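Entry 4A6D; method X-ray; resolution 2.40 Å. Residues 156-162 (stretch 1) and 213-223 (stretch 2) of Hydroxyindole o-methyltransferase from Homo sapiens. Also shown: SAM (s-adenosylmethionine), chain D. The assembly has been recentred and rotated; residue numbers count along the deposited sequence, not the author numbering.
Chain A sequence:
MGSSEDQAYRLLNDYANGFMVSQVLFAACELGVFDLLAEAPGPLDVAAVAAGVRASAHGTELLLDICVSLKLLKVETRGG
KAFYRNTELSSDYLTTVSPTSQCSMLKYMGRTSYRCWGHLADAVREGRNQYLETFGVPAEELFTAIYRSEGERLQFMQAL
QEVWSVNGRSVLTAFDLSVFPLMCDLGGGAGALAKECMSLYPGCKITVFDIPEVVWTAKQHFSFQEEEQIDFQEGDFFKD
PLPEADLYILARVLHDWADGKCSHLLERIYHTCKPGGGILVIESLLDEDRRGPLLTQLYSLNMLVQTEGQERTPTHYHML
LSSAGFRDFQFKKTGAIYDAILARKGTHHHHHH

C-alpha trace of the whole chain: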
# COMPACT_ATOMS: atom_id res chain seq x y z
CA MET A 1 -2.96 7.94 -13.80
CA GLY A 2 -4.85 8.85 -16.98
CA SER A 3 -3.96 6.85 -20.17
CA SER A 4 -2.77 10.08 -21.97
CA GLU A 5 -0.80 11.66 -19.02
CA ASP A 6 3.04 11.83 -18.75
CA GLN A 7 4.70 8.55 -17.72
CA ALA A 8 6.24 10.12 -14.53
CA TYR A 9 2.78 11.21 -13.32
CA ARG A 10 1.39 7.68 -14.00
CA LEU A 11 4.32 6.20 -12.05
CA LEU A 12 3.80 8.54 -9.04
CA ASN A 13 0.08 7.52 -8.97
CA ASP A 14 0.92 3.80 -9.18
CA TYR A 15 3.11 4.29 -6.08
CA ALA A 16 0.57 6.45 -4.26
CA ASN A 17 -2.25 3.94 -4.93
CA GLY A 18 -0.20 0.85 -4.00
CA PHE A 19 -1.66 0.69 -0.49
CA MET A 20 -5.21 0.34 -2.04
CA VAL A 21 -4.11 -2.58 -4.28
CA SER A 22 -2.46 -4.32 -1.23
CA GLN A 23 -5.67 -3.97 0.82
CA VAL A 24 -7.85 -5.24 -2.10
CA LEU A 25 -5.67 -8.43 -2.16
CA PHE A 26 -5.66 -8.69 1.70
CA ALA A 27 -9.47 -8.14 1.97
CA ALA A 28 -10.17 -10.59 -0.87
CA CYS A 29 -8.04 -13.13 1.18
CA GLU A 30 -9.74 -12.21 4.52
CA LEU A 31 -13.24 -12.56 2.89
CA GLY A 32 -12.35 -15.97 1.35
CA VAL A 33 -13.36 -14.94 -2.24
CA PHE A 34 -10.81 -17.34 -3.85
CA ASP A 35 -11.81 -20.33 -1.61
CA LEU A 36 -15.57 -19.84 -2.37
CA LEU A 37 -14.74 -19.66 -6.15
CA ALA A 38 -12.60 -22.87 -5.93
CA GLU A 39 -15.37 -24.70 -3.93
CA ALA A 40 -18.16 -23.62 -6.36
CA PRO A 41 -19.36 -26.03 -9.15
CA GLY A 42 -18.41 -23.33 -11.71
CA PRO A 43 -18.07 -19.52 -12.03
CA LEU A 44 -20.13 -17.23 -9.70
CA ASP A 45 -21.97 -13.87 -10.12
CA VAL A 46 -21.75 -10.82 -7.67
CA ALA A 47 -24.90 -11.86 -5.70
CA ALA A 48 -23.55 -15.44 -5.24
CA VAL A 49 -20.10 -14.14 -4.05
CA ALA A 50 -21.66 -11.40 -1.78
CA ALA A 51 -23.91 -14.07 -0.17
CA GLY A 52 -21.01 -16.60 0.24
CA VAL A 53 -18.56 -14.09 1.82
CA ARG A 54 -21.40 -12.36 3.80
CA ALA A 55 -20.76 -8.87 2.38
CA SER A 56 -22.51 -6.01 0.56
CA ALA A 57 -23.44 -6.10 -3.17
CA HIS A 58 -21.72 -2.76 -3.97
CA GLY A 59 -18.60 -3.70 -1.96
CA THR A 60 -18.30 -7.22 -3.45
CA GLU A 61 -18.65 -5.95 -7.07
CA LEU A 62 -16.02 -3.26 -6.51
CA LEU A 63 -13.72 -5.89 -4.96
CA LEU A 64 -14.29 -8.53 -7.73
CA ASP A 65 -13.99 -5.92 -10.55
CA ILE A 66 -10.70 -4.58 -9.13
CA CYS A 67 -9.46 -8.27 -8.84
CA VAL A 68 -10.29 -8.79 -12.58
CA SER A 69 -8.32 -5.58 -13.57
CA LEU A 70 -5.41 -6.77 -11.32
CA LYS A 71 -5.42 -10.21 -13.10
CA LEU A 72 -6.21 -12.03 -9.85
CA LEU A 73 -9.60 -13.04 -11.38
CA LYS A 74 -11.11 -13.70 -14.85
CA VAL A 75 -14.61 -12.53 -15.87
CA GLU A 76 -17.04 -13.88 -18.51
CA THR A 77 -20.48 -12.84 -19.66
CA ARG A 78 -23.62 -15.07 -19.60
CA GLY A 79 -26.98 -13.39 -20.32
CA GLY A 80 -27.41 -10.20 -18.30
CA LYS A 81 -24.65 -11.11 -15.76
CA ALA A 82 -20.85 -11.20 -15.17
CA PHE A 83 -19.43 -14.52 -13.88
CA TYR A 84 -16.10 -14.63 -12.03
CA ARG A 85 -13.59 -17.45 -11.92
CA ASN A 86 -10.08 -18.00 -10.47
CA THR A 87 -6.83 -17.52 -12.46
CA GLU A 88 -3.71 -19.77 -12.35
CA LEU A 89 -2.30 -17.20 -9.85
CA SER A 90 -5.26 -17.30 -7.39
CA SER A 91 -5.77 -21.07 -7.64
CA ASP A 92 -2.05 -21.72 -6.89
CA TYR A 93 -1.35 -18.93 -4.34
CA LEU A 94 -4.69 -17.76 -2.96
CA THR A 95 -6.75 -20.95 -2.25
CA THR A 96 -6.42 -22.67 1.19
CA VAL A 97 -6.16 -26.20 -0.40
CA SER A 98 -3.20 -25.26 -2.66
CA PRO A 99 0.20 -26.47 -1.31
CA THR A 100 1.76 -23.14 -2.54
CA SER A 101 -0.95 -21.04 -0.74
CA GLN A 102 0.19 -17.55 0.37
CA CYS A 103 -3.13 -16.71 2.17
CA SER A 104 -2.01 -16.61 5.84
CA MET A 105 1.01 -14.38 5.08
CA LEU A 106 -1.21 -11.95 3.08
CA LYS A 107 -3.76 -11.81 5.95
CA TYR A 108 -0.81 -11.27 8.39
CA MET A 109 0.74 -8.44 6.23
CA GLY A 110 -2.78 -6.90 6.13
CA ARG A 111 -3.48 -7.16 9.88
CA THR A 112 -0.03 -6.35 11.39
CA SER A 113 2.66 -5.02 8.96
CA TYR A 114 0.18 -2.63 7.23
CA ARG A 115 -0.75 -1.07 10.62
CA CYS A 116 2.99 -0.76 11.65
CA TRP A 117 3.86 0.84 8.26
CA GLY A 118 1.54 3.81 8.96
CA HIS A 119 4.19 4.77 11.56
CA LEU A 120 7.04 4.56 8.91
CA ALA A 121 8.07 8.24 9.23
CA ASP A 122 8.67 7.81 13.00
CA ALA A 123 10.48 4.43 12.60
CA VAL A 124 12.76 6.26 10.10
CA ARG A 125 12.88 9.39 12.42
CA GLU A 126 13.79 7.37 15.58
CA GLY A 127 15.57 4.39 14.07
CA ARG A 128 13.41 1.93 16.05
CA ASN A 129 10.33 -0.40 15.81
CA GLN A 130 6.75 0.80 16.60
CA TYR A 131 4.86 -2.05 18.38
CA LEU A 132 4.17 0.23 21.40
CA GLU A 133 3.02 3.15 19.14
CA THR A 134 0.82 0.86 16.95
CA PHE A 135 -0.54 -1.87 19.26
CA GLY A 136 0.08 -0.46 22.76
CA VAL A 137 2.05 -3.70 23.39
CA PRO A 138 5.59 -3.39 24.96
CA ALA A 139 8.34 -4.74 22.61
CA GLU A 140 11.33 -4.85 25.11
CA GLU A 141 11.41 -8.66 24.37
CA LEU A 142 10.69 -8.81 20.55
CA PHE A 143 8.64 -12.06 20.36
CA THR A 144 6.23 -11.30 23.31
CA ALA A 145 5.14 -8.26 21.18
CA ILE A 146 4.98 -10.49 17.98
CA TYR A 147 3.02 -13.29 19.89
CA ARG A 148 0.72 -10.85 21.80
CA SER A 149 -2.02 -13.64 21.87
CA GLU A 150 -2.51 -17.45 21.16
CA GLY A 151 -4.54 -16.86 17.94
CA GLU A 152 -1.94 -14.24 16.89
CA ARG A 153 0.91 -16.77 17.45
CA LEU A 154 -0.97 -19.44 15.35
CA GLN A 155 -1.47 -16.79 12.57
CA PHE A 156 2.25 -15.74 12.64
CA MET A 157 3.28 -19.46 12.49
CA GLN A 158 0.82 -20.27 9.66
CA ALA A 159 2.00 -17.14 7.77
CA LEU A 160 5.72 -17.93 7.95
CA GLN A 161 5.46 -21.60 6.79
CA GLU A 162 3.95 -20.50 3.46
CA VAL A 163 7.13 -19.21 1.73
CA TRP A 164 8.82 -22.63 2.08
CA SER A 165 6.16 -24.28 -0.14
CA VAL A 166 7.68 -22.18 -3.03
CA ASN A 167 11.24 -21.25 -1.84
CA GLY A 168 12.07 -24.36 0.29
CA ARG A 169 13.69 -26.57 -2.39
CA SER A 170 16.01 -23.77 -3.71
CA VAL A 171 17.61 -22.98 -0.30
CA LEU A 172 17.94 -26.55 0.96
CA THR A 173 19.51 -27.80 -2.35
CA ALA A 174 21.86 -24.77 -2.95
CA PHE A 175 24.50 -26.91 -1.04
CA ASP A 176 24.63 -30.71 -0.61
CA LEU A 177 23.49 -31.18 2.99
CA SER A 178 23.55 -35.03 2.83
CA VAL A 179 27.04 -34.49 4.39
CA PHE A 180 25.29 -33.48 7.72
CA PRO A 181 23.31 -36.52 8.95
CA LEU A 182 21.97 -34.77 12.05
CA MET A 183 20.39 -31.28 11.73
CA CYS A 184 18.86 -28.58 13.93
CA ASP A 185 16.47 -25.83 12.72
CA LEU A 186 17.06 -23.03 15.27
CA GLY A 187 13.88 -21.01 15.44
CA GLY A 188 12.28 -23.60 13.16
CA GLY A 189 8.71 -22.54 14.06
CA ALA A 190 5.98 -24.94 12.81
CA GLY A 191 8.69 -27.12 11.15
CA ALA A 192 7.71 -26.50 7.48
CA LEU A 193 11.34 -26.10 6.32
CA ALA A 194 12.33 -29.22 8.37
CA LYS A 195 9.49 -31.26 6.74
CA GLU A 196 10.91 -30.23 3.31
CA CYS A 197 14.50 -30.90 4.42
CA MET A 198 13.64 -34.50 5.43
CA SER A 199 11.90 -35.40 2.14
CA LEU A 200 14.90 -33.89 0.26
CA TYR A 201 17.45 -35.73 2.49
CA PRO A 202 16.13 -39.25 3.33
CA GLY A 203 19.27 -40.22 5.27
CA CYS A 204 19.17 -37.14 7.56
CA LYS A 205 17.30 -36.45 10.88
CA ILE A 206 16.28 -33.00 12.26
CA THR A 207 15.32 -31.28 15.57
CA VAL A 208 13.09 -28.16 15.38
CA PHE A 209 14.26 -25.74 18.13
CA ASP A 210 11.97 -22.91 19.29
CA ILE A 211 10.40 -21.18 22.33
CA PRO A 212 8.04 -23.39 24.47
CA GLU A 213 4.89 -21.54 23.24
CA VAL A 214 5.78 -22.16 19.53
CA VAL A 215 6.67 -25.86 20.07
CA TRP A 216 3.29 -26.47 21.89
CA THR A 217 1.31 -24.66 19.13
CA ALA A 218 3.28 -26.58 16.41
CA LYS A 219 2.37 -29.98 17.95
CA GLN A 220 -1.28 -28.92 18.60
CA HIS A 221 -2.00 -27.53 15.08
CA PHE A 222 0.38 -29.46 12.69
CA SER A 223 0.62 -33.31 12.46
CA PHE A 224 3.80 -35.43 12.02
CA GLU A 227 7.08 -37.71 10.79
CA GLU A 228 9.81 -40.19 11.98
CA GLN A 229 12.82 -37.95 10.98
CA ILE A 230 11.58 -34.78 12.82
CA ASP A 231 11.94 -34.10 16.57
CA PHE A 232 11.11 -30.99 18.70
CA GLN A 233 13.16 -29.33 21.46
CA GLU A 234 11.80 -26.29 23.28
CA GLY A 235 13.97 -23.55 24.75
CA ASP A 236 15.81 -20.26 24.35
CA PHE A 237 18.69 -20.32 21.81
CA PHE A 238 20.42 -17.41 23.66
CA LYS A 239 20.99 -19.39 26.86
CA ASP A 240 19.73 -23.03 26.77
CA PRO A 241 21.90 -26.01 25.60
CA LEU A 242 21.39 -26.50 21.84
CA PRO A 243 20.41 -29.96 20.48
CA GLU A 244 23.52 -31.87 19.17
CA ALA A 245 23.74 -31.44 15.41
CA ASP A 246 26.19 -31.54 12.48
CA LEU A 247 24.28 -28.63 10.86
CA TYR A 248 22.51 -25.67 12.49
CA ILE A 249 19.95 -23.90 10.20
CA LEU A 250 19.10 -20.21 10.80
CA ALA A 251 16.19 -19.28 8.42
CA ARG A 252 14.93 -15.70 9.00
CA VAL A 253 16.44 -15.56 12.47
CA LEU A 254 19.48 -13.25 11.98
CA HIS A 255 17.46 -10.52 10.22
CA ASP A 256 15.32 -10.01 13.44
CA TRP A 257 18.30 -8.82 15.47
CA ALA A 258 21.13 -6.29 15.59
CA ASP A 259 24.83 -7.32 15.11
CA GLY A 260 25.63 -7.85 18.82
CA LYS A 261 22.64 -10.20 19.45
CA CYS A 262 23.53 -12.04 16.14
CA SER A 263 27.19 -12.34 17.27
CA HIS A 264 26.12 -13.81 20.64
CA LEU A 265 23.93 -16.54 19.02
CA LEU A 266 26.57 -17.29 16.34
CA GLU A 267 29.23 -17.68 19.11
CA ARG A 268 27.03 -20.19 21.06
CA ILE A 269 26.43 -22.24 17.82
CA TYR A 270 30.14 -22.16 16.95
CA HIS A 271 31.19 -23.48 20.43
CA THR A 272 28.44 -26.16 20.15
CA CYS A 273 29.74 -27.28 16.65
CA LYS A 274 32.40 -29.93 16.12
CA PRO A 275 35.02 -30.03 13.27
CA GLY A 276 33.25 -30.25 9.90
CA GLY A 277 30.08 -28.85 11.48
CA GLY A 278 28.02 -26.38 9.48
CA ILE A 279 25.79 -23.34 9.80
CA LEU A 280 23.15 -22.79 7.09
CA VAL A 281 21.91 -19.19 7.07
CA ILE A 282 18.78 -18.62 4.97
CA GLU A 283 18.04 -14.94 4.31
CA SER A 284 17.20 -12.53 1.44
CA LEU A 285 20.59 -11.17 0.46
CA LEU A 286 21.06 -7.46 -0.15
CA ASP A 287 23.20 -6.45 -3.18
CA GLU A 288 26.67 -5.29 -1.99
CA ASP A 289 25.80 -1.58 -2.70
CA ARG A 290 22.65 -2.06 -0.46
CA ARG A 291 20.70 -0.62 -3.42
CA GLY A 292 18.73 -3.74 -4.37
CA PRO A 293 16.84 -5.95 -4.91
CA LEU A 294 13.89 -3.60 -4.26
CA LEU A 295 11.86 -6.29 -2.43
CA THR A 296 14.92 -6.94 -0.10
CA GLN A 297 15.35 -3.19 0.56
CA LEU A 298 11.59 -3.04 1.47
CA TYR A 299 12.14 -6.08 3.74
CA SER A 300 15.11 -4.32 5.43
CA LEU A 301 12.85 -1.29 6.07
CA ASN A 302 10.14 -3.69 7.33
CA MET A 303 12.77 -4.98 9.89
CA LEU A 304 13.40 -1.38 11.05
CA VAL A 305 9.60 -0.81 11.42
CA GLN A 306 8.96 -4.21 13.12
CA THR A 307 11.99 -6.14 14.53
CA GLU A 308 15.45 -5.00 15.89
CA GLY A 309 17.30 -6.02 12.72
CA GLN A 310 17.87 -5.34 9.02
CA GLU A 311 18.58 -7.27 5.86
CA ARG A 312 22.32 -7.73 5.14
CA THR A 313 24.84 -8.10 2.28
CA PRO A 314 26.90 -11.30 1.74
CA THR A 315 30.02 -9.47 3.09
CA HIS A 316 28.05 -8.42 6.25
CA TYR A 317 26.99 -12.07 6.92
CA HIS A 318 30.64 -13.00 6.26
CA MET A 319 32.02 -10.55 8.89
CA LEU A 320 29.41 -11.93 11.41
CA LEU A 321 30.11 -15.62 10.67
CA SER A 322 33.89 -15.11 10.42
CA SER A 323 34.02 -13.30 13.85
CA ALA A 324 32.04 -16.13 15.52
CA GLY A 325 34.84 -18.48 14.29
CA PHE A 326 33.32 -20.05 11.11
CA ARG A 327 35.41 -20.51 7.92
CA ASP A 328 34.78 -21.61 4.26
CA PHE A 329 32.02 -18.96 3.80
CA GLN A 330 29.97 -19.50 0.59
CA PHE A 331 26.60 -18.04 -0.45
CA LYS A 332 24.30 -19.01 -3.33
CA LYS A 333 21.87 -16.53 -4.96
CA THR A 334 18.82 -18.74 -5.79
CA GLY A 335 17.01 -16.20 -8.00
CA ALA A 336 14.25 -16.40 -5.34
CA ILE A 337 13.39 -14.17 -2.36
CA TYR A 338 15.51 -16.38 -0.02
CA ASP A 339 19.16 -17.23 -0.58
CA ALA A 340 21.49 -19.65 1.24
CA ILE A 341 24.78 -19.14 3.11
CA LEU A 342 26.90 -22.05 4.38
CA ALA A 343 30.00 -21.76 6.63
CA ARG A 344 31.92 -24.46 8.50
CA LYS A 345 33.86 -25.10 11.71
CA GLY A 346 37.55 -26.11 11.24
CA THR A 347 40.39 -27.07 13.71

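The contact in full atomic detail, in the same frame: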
# COMPACT_ATOMS: atom_id res chain seq x y z
N PHE A 156 0.85 -16.01 12.98
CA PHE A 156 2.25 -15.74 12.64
C PHE A 156 2.91 -17.02 12.08
O PHE A 156 3.52 -16.99 11.00
CB PHE A 156 3.04 -15.21 13.86
CG PHE A 156 4.48 -14.84 13.57
CD1 PHE A 156 4.80 -13.60 13.03
CD2 PHE A 156 5.51 -15.75 13.81
CE1 PHE A 156 6.13 -13.26 12.74
CE2 PHE A 156 6.85 -15.42 13.51
CZ PHE A 156 7.15 -14.17 13.00
N MET A 157 2.74 -18.14 12.81
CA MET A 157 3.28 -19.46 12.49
C MET A 157 2.77 -20.02 11.18
O MET A 157 3.54 -20.61 10.42
CB MET A 157 2.98 -20.43 13.63
CG MET A 157 3.89 -20.25 14.82
SD MET A 157 3.45 -21.34 16.18
CE MET A 157 3.80 -22.96 15.43
N GLN A 158 1.45 -19.81 10.90
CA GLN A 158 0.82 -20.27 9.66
C GLN A 158 1.34 -19.42 8.51
O GLN A 158 1.56 -19.95 7.42
CB GLN A 158 -0.70 -20.11 9.74
CG GLN A 158 -1.47 -21.06 10.66
CD GLN A 158 -2.91 -20.58 10.83
OE1 GLN A 158 -3.17 -19.41 11.14
NE2 GLN A 158 -3.87 -21.45 10.59
N ALA A 159 1.55 -18.12 8.77
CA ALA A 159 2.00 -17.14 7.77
C ALA A 159 3.40 -17.45 7.30
O ALA A 159 3.63 -17.57 6.09
CB ALA A 159 1.93 -15.72 8.34
N LEU A 160 4.32 -17.64 8.24
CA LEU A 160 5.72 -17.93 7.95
C LEU A 160 6.04 -19.24 7.23
O LEU A 160 6.97 -19.26 6.41
CB LEU A 160 6.64 -17.65 9.15
CG LEU A 160 7.09 -16.16 9.22
CD1 LEU A 160 5.98 -15.24 9.73
CD2 LEU A 160 8.30 -15.99 10.06
N GLN A 161 5.24 -20.30 7.45
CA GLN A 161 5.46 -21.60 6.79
C GLN A 161 5.25 -21.59 5.28
O GLN A 161 5.85 -22.40 4.55
CB GLN A 161 4.64 -22.71 7.48
CG GLN A 161 3.17 -22.82 7.09
CD GLN A 161 2.50 -24.03 7.71
OE1 GLN A 161 3.13 -24.86 8.38
NE2 GLN A 161 1.19 -24.14 7.48
N GLU A 162 4.39 -20.67 4.83
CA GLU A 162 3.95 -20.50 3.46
C GLU A 162 5.03 -20.27 2.41
O GLU A 162 4.95 -20.88 1.33
CB GLU A 162 2.80 -19.52 3.38
CG GLU A 162 1.53 -20.09 3.99
CD GLU A 162 0.31 -19.20 3.88
OE1 GLU A 162 0.47 -17.97 3.79
OE2 GLU A 162 -0.82 -19.75 3.91
N GLU A 213 6.21 -21.92 23.75
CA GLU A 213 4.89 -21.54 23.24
C GLU A 213 4.70 -21.92 21.76
O GLU A 213 3.59 -22.29 21.35
CB GLU A 213 4.69 -20.02 23.43
CG GLU A 213 4.81 -19.55 24.88
CD GLU A 213 6.17 -19.03 25.34
OE1 GLU A 213 7.19 -19.75 25.17
OE2 GLU A 213 6.20 -17.91 25.90
N VAL A 214 5.79 -21.82 20.95
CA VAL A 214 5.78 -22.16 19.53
C VAL A 214 5.74 -23.68 19.36
O VAL A 214 4.92 -24.20 18.61
CB VAL A 214 6.93 -21.47 18.73
CG1 VAL A 214 7.09 -22.07 17.33
CG2 VAL A 214 6.69 -19.96 18.65
N VAL A 215 6.58 -24.40 20.10
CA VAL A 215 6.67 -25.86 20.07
C VAL A 215 5.30 -26.52 20.40
O VAL A 215 4.86 -27.42 19.67
CB VAL A 215 7.85 -26.37 20.95
CG1 VAL A 215 7.84 -27.89 21.11
CG2 VAL A 215 9.18 -25.88 20.37
N TRP A 216 4.59 -25.99 21.44
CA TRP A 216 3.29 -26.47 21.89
C TRP A 216 2.26 -26.25 20.81
O TRP A 216 1.58 -27.21 20.44
CB TRP A 216 2.91 -25.81 23.23
CG TRP A 216 1.61 -26.28 23.84
CD1 TRP A 216 0.40 -25.65 23.76
CD2 TRP A 216 1.42 -27.41 24.70
NE1 TRP A 216 -0.54 -26.33 24.51
CE2 TRP A 216 0.06 -27.43 25.08
CE3 TRP A 216 2.27 -28.43 25.19
CZ2 TRP A 216 -0.48 -28.42 25.92
CZ3 TRP A 216 1.74 -29.40 26.04
CH2 TRP A 216 0.38 -29.40 26.39
N THR A 217 2.21 -25.03 20.23
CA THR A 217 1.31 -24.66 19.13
C THR A 217 1.57 -25.53 17.88
O THR A 217 0.62 -25.98 17.25
CB THR A 217 1.42 -23.16 18.83
OG1 THR A 217 1.16 -22.41 20.01
CG2 THR A 217 0.47 -22.71 17.75
N ALA A 218 2.86 -25.76 17.55
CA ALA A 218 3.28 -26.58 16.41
C ALA A 218 2.74 -28.01 16.52
O ALA A 218 2.18 -28.51 15.55
CB ALA A 218 4.80 -26.59 16.28
N LYS A 219 2.86 -28.62 17.71
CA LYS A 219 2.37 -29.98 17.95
C LYS A 219 0.84 -30.06 18.00
O LYS A 219 0.27 -31.06 17.56
CB LYS A 219 3.02 -30.57 19.21
CG LYS A 219 4.53 -30.73 19.06
CD LYS A 219 5.22 -31.20 20.33
CE LYS A 219 5.60 -32.66 20.27
NZ LYS A 219 6.69 -32.91 19.29
N GLN A 220 0.18 -29.00 18.48
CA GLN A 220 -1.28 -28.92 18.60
C GLN A 220 -2.01 -28.63 17.28
O GLN A 220 -3.17 -29.02 17.15
CB GLN A 220 -1.68 -27.87 19.64
CG GLN A 220 -1.52 -28.32 21.09
CD GLN A 220 -2.22 -27.41 22.08
OE1 GLN A 220 -2.68 -27.85 23.14
NE2 GLN A 220 -2.28 -26.10 21.79
N HIS A 221 -1.36 -27.93 16.34
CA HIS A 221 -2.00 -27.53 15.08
C HIS A 221 -1.42 -28.12 13.77
O HIS A 221 -2.02 -27.94 12.71
CB HIS A 221 -2.16 -26.00 15.01
CG HIS A 221 -3.09 -25.46 16.05
ND1 HIS A 221 -2.68 -25.27 17.36
CD2 HIS A 221 -4.39 -25.10 15.95
CE1 HIS A 221 -3.74 -24.80 18.00
NE2 HIS A 221 -4.79 -24.68 17.20
N PHE A 222 -0.28 -28.84 13.85
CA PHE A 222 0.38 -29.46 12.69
C PHE A 222 0.75 -30.91 13.03
O PHE A 222 1.37 -31.15 14.08
CB PHE A 222 1.63 -28.64 12.28
CG PHE A 222 1.41 -27.15 12.10
CD1 PHE A 222 1.52 -26.28 13.17
CD2 PHE A 222 1.13 -26.62 10.84
CE1 PHE A 222 1.30 -24.90 13.01
CE2 PHE A 222 0.92 -25.25 10.68
CZ PHE A 222 1.02 -24.39 11.76
N SER A 223 0.34 -31.89 12.19
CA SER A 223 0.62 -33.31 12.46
C SER A 223 1.87 -33.86 11.78
O SER A 223 2.22 -33.43 10.67
CB SER A 223 -0.59 -34.19 12.20
OG SER A 223 -0.43 -35.46 12.83
N SAM D . 12.65 -20.26 10.69
CA SAM D . 11.22 -19.97 10.46
C SAM D . 10.80 -19.53 9.04
O SAM D . 11.63 -18.96 8.36
OXT SAM D . 9.65 -19.72 8.55
CB SAM D . 10.79 -18.99 11.53
CG SAM D . 11.40 -17.59 11.36
SD SAM D . 10.69 -16.52 12.66
CE SAM D . 11.09 -14.94 12.02
C5' SAM D . 11.98 -16.50 13.95
C4' SAM D . 11.73 -17.76 14.79
O4' SAM D . 12.66 -17.68 15.86
C3' SAM D . 10.29 -17.78 15.44
O3' SAM D . 9.63 -19.04 15.20
C2' SAM D . 10.59 -17.47 16.94
O2' SAM D . 9.70 -18.00 17.92
C1' SAM D . 11.99 -18.08 17.08
N9 SAM D . 12.74 -17.53 18.24
C8 SAM D . 12.85 -16.18 18.58
N7 SAM D . 13.59 -16.06 19.65
C5 SAM D . 13.95 -17.33 20.10
C6 SAM D . 14.69 -17.84 21.18
N6 SAM D . 15.30 -16.98 22.03
N1 SAM D . 14.88 -19.21 21.29
C2 SAM D . 14.28 -20.07 20.45
N3 SAM D . 13.56 -19.60 19.42
C4 SAM D . 13.42 -18.28 19.18

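The helix carrying Met157 and the helix that runs to His221 cross at 75° with their axes 11.5 Å apart at closest approach, a gap bridged mainly by the side chain of Met157; no hydrogen bond links the two stretches. Glu213 makes no contact, but its carbonyl O accepts a hydrogen bond from Thr217 OG1 (2.8 Å), one turn on. Val214 points sideways and meets Met157 through CG1, 3.9 Å from SD, while its CG2 lies 3.7 Å from SAM O2', so one residue borders both the methionine and the cofactor. Val215 and Trp216 point away. Thr217 points toward stretch 1; with its hydroxyl tied to the backbone, it offers its methyl, CG2, to Met157 SD at 3.6 Å. At Ala218 the methionine methyl comes close to the helix backbone: Met157 CE is 3.6 Å from Ala218 N, 3.9 Å from Ala218 CB and 3.6 Å from Val214 O. Lys219 and Gln220 are out of reach, and the CA-to-CB bond of His221 points toward stretch 1, but its side chain makes no contact there. Phe222, the first residue to leave helical phi/psi, places its ring (chi1 m) against the same methionine, CE1 to Met157 CE 4.0 Å. Phe222 CZ lies 4.3 Å from Gln158 CG, and Phe222 CE2 lies 3.2 Å from Gln161 OE1, the latter a close polar-to-aromatic approach.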